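PDB 6VC5: endoglucanase from Komagataeibacter sucrofermentans, which probably hydrolyses internal beta-1,4-glucosidic linkages in cellulose and related beta-D-glucans, as a member of glycosyl hydrolase family 8. Local coordinates for residues P292-A297 with A304-A309. Numbering follows the deposited sequence.
Sequences PTLDHA and ALTMLA
Pro292 and Thr306 bring the backbones of loop 292-297 and helix segment 304-309 nearest, CA to CA 7.0 Å, and no hydrogen bond links the two segments. The contact is mainly apolar. Leu294, carried by the short 3-10 turn 294-296, reaches the helix with both of its methyls. Its CD1 lies 3.6 Å from Thr306 CG2, and the two side chains run antiparallel where they pass. Its CD2 meets Met307 CG at 3.6 Å and also touches Met307 SD; these two side chains lie nearly perpendicular. With chi1 at -60°, Thr306 OG1 lies beside its backbone N and hydrogen-bonds Ser302 O, one turn earlier in the helix, while CG2 lies anti to that N and faces the loop. Thr306 CG2 is also 3.5 Å from Pro292 O, a carbonyl hydrogen-bonded to Tyr310 OH. An alanine in place of Leu294 would remove both methyls and would probably leave a gap beside Thr306 CG2 and Met307 CG. The loop, which lies between helices 274-282 and 300-313, packs back against the second of them. Helix 4-15 joins both sides: Ile10 and Phe11 touch Leu294, Gln7 touches Met307, and Leu294 N hydrogen-bonds Gln7 OE1. Met307 also packs on Phe42 of helix 33-46, and Pro292 on Pro274 of helix 274-282.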
loop_
_atom_site.group_PDB
_atom_site.type_symbol
_atom_site.label_atom_id
_atom_site.label_comp_id
_atom_site.label_asym_id
_atom_site.label_seq_id
_atom_site.Cartn_x
_atom_site.Cartn_y
_atom_site.Cartn_z
ATOM N N PRO A 292 -3.082 -8.443 -16.597
ATOM C CA PRO A 292 -1.771 -8.521 -17.232
ATOM C C PRO A 292 -0.950 -9.574 -16.506
ATOM O O PRO A 292 -1.275 -9.907 -15.390
ATOM C CB PRO A 292 -1.152 -7.137 -16.966
ATOM C CG PRO A 292 -2.272 -6.240 -16.615
ATOM C CD PRO A 292 -3.435 -7.073 -16.178
ATOM N N THR A 293 0.039 -10.144 -17.174
ATOM C CA THR A 293 0.894 -11.127 -16.555
ATOM C C THR A 293 2.312 -10.607 -16.324
ATOM O O THR A 293 2.787 -9.767 -17.015
ATOM C CB THR A 293 0.959 -12.421 -17.353
ATOM O OG1 THR A 293 1.247 -12.109 -18.708
ATOM C CG2 THR A 293 -0.380 -13.152 -17.268
ATOM N N LEU A 294 2.964 -11.140 -15.309
ATOM C CA LEU A 294 4.227 -10.560 -14.871
ATOM C C LEU A 294 5.380 -10.803 -15.831
ATOM O O LEU A 294 6.391 -10.092 -15.746
ATOM C CB LEU A 294 4.600 -11.072 -13.484
ATOM C CG LEU A 294 4.225 -10.102 -12.369
ATOM C CD1 LEU A 294 2.712 -9.955 -12.261
ATOM C CD2 LEU A 294 4.824 -10.585 -11.067
ATOM N N ASP A 295 5.265 -11.779 -16.734
ATOM C CA ASP A 295 6.315 -11.944 -17.731
ATOM C C ASP A 295 6.400 -10.764 -18.694
ATOM O O ASP A 295 7.392 -10.654 -19.419
ATOM C CB ASP A 295 6.144 -13.258 -18.497
ATOM C CG ASP A 295 4.805 -13.353 -19.194
ATOM O OD1 ASP A 295 3.773 -13.171 -18.516
ATOM O OD2 ASP A 295 4.782 -13.611 -20.418
ATOM N N HIS A 296 5.394 -9.885 -18.719
ATOM C CA HIS A 296 5.416 -8.681 -19.547
ATOM C C HIS A 296 5.638 -7.407 -18.739
ATOM O O HIS A 296 5.585 -6.308 -19.310
ATOM C CB HIS A 296 4.116 -8.545 -20.345
ATOM C CG HIS A 296 3.820 -9.714 -21.232
ATOM N ND1 HIS A 296 2.550 -10.221 -21.395
ATOM C CD2 HIS A 296 4.636 -10.488 -21.987
ATOM C CE1 HIS A 296 2.594 -11.250 -22.224
ATOM N NE2 HIS A 296 3.847 -11.434 -22.596
ATOM N N ALA A 297 5.861 -7.516 -17.430
ATOM C CA ALA A 297 5.983 -6.330 -16.598
ATOM C C ALA A 297 7.200 -5.514 -17.024
ATOM O O ALA A 297 8.302 -6.070 -17.149
ATOM C CB ALA A 297 6.111 -6.723 -15.123
ATOM N N ALA A 304 4.799 -5.411 -8.959
ATOM C CA ALA A 304 4.218 -5.478 -7.625
ATOM C C ALA A 304 2.755 -5.043 -7.626
ATOM O O ALA A 304 1.917 -5.673 -6.968
ATOM C CB ALA A 304 5.050 -4.649 -6.642
ATOM N N LEU A 305 2.424 -3.983 -8.368
ATOM C CA LEU A 305 1.036 -3.529 -8.412
ATOM C C LEU A 305 0.129 -4.564 -9.078
ATOM O O LEU A 305 -1.003 -4.796 -8.627
ATOM C CB LEU A 305 0.960 -2.177 -9.129
ATOM C CG LEU A 305 -0.406 -1.491 -9.189
ATOM C CD1 LEU A 305 -0.984 -1.218 -7.802
ATOM C CD2 LEU A 305 -0.264 -0.186 -9.960
ATOM N N THR A 306 0.614 -5.197 -10.149
ATOM C CA THR A 306 -0.142 -6.256 -10.803
ATOM C C THR A 306 -0.371 -7.430 -9.857
ATOM O O THR A 306 -1.488 -7.951 -9.765
ATOM C CB THR A 306 0.608 -6.686 -12.065
ATOM O OG1 THR A 306 0.731 -5.559 -12.945
ATOM C CG2 THR A 306 -0.148 -7.808 -12.804
ATOM N N MET A 307 0.663 -7.835 -9.106
ATOM C CA MET A 307 0.484 -8.905 -8.129
ATOM C C MET A 307 -0.569 -8.547 -7.083
ATOM O O MET A 307 -1.391 -9.397 -6.713
ATOM C CB MET A 307 1.802 -9.229 -7.427
ATOM C CG MET A 307 2.776 -10.073 -8.195
ATOM S SD MET A 307 2.339 -11.828 -8.431
ATOM C CE MET A 307 0.988 -12.177 -7.293
ATOM N N LEU A 308 -0.553 -7.305 -6.587
ATOM C CA LEU A 308 -1.575 -6.865 -5.639
ATOM C C LEU A 308 -2.972 -7.028 -6.233
ATOM O O LEU A 308 -3.917 -7.430 -5.538
ATOM C CB LEU A 308 -1.324 -5.400 -5.298
ATOM C CG LEU A 308 -0.367 -4.894 -4.223
ATOM C CD1 LEU A 308 -0.696 -5.336 -2.795
ATOM C CD2 LEU A 308 1.089 -5.225 -4.594
ATOM N N ALA A 309 -3.122 -6.738 -7.530
ATOM C CA ALA A 309 -4.416 -6.924 -8.183
ATOM C C ALA A 309 -4.840 -8.393 -8.244
ATOM O O ALA A 309 -6.028 -8.698 -8.090
ATOM C CB ALA A 309 -4.384 -6.314 -9.577
#